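Local coordinates for protein dextranase (Pseudarthrobacter oxydans, PDB 6NZS) that cleaves internal alpha-1,6-glucosidic linkages of dextran, as a glycoside hydrolase of family 49, at residues 81-92 with 183-194. Sequence-based numbering, arbitrary orientation.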
loop_
_atom_site.group_PDB
_atom_site.type_symbol
_atom_site.label_atom_id
_atom_site.label_comp_id
_atom_site.label_asym_id
_atom_site.label_seq_id
_atom_site.Cartn_x
_atom_site.Cartn_y
_atom_site.Cartn_z
ATOM N N ALA A 81 3.802 -2.528 -20.459
ATOM C CA ALA A 81 3.035 -3.765 -20.452
ATOM C C ALA A 81 1.534 -3.525 -20.436
ATOM O O ALA A 81 0.766 -4.491 -20.537
ATOM C CB ALA A 81 3.432 -4.627 -19.248
ATOM N N GLY A 82 1.096 -2.275 -20.319
ATOM C CA GLY A 82 -0.333 -2.019 -20.313
ATOM C C GLY A 82 -1.037 -2.449 -19.047
ATOM O O GLY A 82 -2.199 -2.858 -19.101
ATOM N N LEU A 83 -0.366 -2.372 -17.902
ATOM C CA LEU A 83 -1.041 -2.700 -16.653
ATOM C C LEU A 83 -2.036 -1.605 -16.274
ATOM O O LEU A 83 -1.827 -0.417 -16.531
ATOM C CB LEU A 83 -0.029 -2.859 -15.519
ATOM C CG LEU A 83 1.135 -3.826 -15.722
ATOM C CD1 LEU A 83 1.947 -4.002 -14.437
ATOM C CD2 LEU A 83 0.643 -5.162 -16.220
ATOM N N THR A 84 -3.133 -2.012 -15.637
ATOM C CA THR A 84 -4.082 -1.067 -15.069
ATOM C C THR A 84 -4.550 -1.615 -13.736
ATOM O O THR A 84 -4.421 -2.813 -13.462
ATOM C CB THR A 84 -5.334 -0.834 -15.947
ATOM O OG1 THR A 84 -6.161 -2.014 -15.964
ATOM C CG2 THR A 84 -4.949 -0.470 -17.369
ATOM N N MET A 85 -5.103 -0.730 -12.910
ATOM C CA MET A 85 -5.680 -1.138 -11.631
ATOM C C MET A 85 -7.082 -0.559 -11.521
ATOM O O MET A 85 -7.245 0.662 -11.428
ATOM C CB MET A 85 -4.809 -0.714 -10.450
ATOM C CG MET A 85 -5.426 -1.097 -9.094
ATOM S SD MET A 85 -4.298 -0.914 -7.692
ATOM C CE MET A 85 -3.182 -2.275 -8.000
ATOM N N SER A 86 -8.084 -1.427 -11.530
ATOM C CA SER A 86 -9.470 -1.028 -11.336
ATOM C C SER A 86 -9.879 -1.345 -9.904
ATOM O O SER A 86 -9.349 -2.270 -9.283
ATOM C CB SER A 86 -10.414 -1.778 -12.281
ATOM O OG SER A 86 -10.141 -1.475 -13.642
ATOM N N TRP A 87 -10.820 -0.568 -9.373
ATOM C CA TRP A 87 -11.312 -0.856 -8.028
ATOM C C TRP A 87 -12.720 -0.312 -7.873
ATOM O O TRP A 87 -13.071 0.717 -8.457
ATOM C CB TRP A 87 -10.398 -0.306 -6.925
ATOM C CG TRP A 87 -10.519 1.182 -6.683
ATOM C CD1 TRP A 87 -11.273 1.799 -5.726
ATOM C CD2 TRP A 87 -9.867 2.228 -7.421
ATOM N NE1 TRP A 87 -11.132 3.167 -5.820
ATOM C CE2 TRP A 87 -10.274 3.452 -6.855
ATOM C CE3 TRP A 87 -8.983 2.244 -8.513
ATOM C CZ2 TRP A 87 -9.825 4.683 -7.336
ATOM C CZ3 TRP A 87 -8.546 3.469 -8.991
ATOM C CH2 TRP A 87 -8.970 4.669 -8.409
ATOM N N SER A 88 -13.523 -1.023 -7.083
ATOM C CA SER A 88 -14.889 -0.620 -6.797
ATOM C C SER A 88 -15.091 -0.644 -5.295
ATOM O O SER A 88 -14.776 -1.648 -4.644
ATOM C CB SER A 88 -15.881 -1.583 -7.464
ATOM O OG SER A 88 -17.218 -1.190 -7.205
ATOM N N SER A 89 -15.613 0.453 -4.753
ATOM C CA SER A 89 -15.998 0.547 -3.351
ATOM C C SER A 89 -17.516 0.573 -3.217
ATOM O O SER A 89 -18.235 1.101 -4.069
ATOM C CB SER A 89 -15.448 1.828 -2.715
ATOM O OG SER A 89 -14.043 1.724 -2.540
ATOM N N PHE A 90 -17.995 -0.011 -2.128
ATOM C CA PHE A 90 -19.384 0.155 -1.734
ATOM C C PHE A 90 -19.446 -0.002 -0.228
ATOM O O PHE A 90 -18.512 -0.516 0.392
ATOM C CB PHE A 90 -20.329 -0.821 -2.462
ATOM C CG PHE A 90 -20.002 -2.284 -2.246
ATOM C CD1 PHE A 90 -20.495 -2.966 -1.137
ATOM C CD2 PHE A 90 -19.230 -2.978 -3.166
ATOM C CE1 PHE A 90 -20.202 -4.314 -0.942
ATOM C CE2 PHE A 90 -18.940 -4.320 -2.982
ATOM C CZ PHE A 90 -19.421 -4.993 -1.874
ATOM N N GLU A 91 -20.539 0.472 0.365
ATOM C CA GLU A 91 -20.805 0.252 1.780
ATOM C C GLU A 91 -21.821 -0.864 1.939
ATOM O O GLU A 91 -22.794 -0.944 1.180
ATOM C CB GLU A 91 -21.369 1.503 2.452
ATOM C CG GLU A 91 -20.459 2.704 2.406
ATOM C CD GLU A 91 -21.016 3.848 3.233
ATOM O OE1 GLU A 91 -21.583 4.784 2.639
ATOM O OE2 GLU A 91 -20.906 3.790 4.474
ATOM N N TYR A 92 -21.608 -1.713 2.943
ATOM C CA TYR A 92 -22.555 -2.788 3.200
ATOM C C TYR A 92 -22.644 -3.044 4.700
ATOM O O TYR A 92 -21.714 -2.751 5.458
ATOM C CB TYR A 92 -22.254 -4.058 2.381
ATOM C CG TYR A 92 -21.126 -4.925 2.905
ATOM C CD1 TYR A 92 -19.919 -4.372 3.322
ATOM C CD2 TYR A 92 -21.254 -6.307 2.943
ATOM C CE1 TYR A 92 -18.881 -5.173 3.799
ATOM C CE2 TYR A 92 -20.214 -7.119 3.411
ATOM C CZ TYR A 92 -19.034 -6.541 3.838
ATOM O OH TYR A 92 -18.024 -7.330 4.322
ATOM N N ARG A 183 -3.214 -8.643 -15.598
ATOM C CA ARG A 183 -2.718 -7.443 -16.272
ATOM C C ARG A 183 -3.574 -6.239 -15.911
ATOM O O ARG A 183 -3.053 -5.147 -15.638
ATOM C CB ARG A 183 -2.751 -7.645 -17.786
ATOM C CG ARG A 183 -2.117 -6.492 -18.558
ATOM C CD ARG A 183 -2.164 -6.668 -20.084
ATOM N NE ARG A 183 -1.684 -7.977 -20.547
ATOM C CZ ARG A 183 -0.449 -8.240 -20.977
ATOM N NH1 ARG A 183 0.492 -7.301 -21.010
ATOM N NH2 ARG A 183 -0.147 -9.466 -21.379
ATOM N N ASN A 184 -4.890 -6.428 -15.919
ATOM C CA ASN A 184 -5.850 -5.410 -15.520
ATOM C C ASN A 184 -6.437 -5.899 -14.202
ATOM O O ASN A 184 -7.275 -6.806 -14.178
ATOM C CB ASN A 184 -6.900 -5.244 -16.613
ATOM C CG ASN A 184 -6.284 -4.808 -17.920
ATOM O OD1 ASN A 184 -5.797 -3.687 -18.038
ATOM N ND2 ASN A 184 -6.271 -5.703 -18.901
ATOM N N SER A 185 -5.946 -5.340 -13.110
ATOM C CA SER A 185 -6.377 -5.828 -11.811
ATOM C C SER A 185 -7.739 -5.255 -11.436
ATOM O O SER A 185 -8.196 -4.238 -11.972
ATOM C CB SER A 185 -5.320 -5.537 -10.750
ATOM O OG SER A 185 -5.075 -4.153 -10.591
ATOM N N MET A 186 -8.401 -5.944 -10.505
ATOM C CA MET A 186 -9.748 -5.582 -10.072
ATOM C C MET A 186 -9.825 -5.777 -8.565
ATOM O O MET A 186 -9.843 -6.919 -8.090
ATOM C CB MET A 186 -10.809 -6.435 -10.771
ATOM C CG MET A 186 -12.241 -6.158 -10.287
ATOM S SD MET A 186 -12.734 -4.437 -10.557
ATOM C CE MET A 186 -14.333 -4.418 -9.745
ATOM N N MET A 187 -9.889 -4.670 -7.822
ATOM C CA MET A 187 -10.017 -4.697 -6.375
ATOM C C MET A 187 -11.449 -4.375 -5.989
ATOM O O MET A 187 -12.094 -3.518 -6.600
ATOM C CB MET A 187 -9.092 -3.649 -5.756
ATOM C CG MET A 187 -7.992 -4.238 -4.904
ATOM S SD MET A 187 -6.941 -5.360 -5.832
ATOM C CE MET A 187 -6.364 -4.239 -7.115
ATOM N N ILE A 188 -11.946 -5.072 -4.973
ATOM C CA ILE A 188 -13.228 -4.753 -4.354
ATOM C C ILE A 188 -12.960 -4.309 -2.925
ATOM O O ILE A 188 -12.294 -5.019 -2.158
ATOM C CB ILE A 188 -14.200 -5.944 -4.378
ATOM C CG1 ILE A 188 -14.538 -6.328 -5.821
ATOM C CG2 ILE A 188 -15.478 -5.610 -3.587
ATOM C CD1 ILE A 188 -15.394 -7.581 -5.950
ATOM N N PHE A 189 -13.466 -3.134 -2.574
ATOM C CA PHE A 189 -13.375 -2.612 -1.222
ATOM C C PHE A 189 -14.806 -2.615 -0.681
ATOM O O PHE A 189 -15.574 -1.678 -0.910
ATOM C CB PHE A 189 -12.791 -1.198 -1.230
ATOM C CG PHE A 189 -11.404 -1.092 -1.831
ATOM C CD1 PHE A 189 -10.518 -2.173 -1.838
ATOM C CD2 PHE A 189 -10.988 0.113 -2.373
ATOM C CE1 PHE A 189 -9.243 -2.039 -2.387
ATOM C CE2 PHE A 189 -9.722 0.252 -2.913
ATOM C CZ PHE A 189 -8.845 -0.827 -2.922
ATOM N N ALA A 190 -15.167 -3.705 0.005
ATOM C CA ALA A 190 -16.485 -3.873 0.618
ATOM C C ALA A 190 -16.360 -3.329 2.029
ATOM O O ALA A 190 -15.803 -3.990 2.908
ATOM C CB ALA A 190 -16.873 -5.349 0.626
ATOM N N GLU A 191 -16.850 -2.114 2.240
ATOM C CA GLU A 191 -16.566 -1.377 3.453
ATOM C C GLU A 191 -17.800 -1.311 4.345
ATOM O O GLU A 191 -18.930 -1.233 3.855
ATOM C CB GLU A 191 -16.119 0.050 3.112
ATOM C CG GLU A 191 -14.874 0.115 2.227
ATOM C CD GLU A 191 -13.704 -0.602 2.833
ATOM O OE1 GLU A 191 -13.180 -0.081 3.822
ATOM O OE2 GLU A 191 -13.282 -1.671 2.319
ATOM N N PRO A 192 -17.617 -1.331 5.662
ATOM C CA PRO A 192 -18.779 -1.375 6.558
ATOM C C PRO A 192 -19.563 -0.067 6.547
ATOM O O PRO A 192 -18.992 1.024 6.642
ATOM C CB PRO A 192 -18.152 -1.646 7.929
ATOM C CG PRO A 192 -16.755 -1.153 7.820
ATOM C CD PRO A 192 -16.342 -1.405 6.395
ATOM N N LYS A 193 -20.885 -0.191 6.446
ATOM C CA LYS A 193 -21.746 0.966 6.630
ATOM C C LYS A 193 -21.568 1.512 8.037
ATOM O O LYS A 193 -21.446 0.758 9.006
ATOM C CB LYS A 193 -23.198 0.547 6.434
ATOM C CG LYS A 193 -24.146 1.713 6.331
ATOM C CD LYS A 193 -24.506 1.964 4.887
ATOM C CE LYS A 193 -25.703 2.884 4.797
ATOM N NZ LYS A 193 -25.301 4.309 4.925
ATOM N N LEU A 194 -21.537 2.833 8.155
ATOM C CA LEU A 194 -21.257 3.485 9.424
ATOM C C LEU A 194 -22.561 3.830 10.133
ATOM O O LEU A 194 -23.446 4.451 9.540
ATOM C CB LEU A 194 -20.422 4.746 9.196
ATOM C CG LEU A 194 -19.093 4.508 8.465
ATOM C CD1 LEU A 194 -18.381 5.839 8.282
ATOM C CD2 LEU A 194 -18.215 3.531 9.218
HETATM O O HOH W 1 -4.525 -3.042 -20.303
HETATM O O HOH W 2 -2.508 -3.580 -11.403
HETATM O O HOH W 3 -22.432 4.793 6.120
HETATM O O HOH W 4 -23.799 6.107 3.670
#
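Thr-84 meets Asn-184 where strands 84-92 and 184-192 begin to run side by side in parallel. Thr-84 OG1, set between its own backbone N and carbonyl carbon (chi1 69°), donates to Asn-184 OD1 at 2.7 Å, in the plane of the amide and on a lone pair. Threonine suits the place because its beta-branched CB favours the extended backbone of a strand while OG1 supplies the donor; CG2 merely lies close by. A water held by Gly-82 O also donates to OD1, so two bonds grip this buried oxygen. From here ten backbone hydrogen bonds, as far as Lys-193 N to Tyr-92 O, pair the strands without a break.

Arg-183 runs back past Leu-83 and Gly-82 to Ala-81. Its CB leads to CG, which sits 3.7 Å from Gly-82 O and also touches Leu-83 CD2; CD then comes close to the carbonyl oxygens of Ala-81 and Gly-82, and the bend at chi3 (-50°) turns NH1 onto Ala-81 O at 2.9 Å, with that oxygen in the guanidinium plane. An arginine is long enough to reach this carbonyl just before Gly-82, where the helix closes in a Schellman motif, the positive phi being easy for glycine.

Farther along, Trp-87 CD1 approaches Phe-189 CE2 at 3.6 Å, the two rings inclined at 34°; large flat rings suit this buried face, where Tyr-56 also meets Trp-87. On the opposite face of the strands, small Ala-190 lets Phe-90 close in, its CA over one face of the ring, 4.2 Å from the centroid; its CB also packs off-centre on Tyr-92. Waters link Glu-91 to Lys-193; Glu-91 OE1 also bonds His-11.

Within the family 49 N-terminal Ig-like domain, antiparallel strands flank the pair, 51-58 beside 84-92 and 144-150 beside 176-192, with Leu-39 and Val-41 of strand 37-43 packing on the Ile-188 and Phe-90 face.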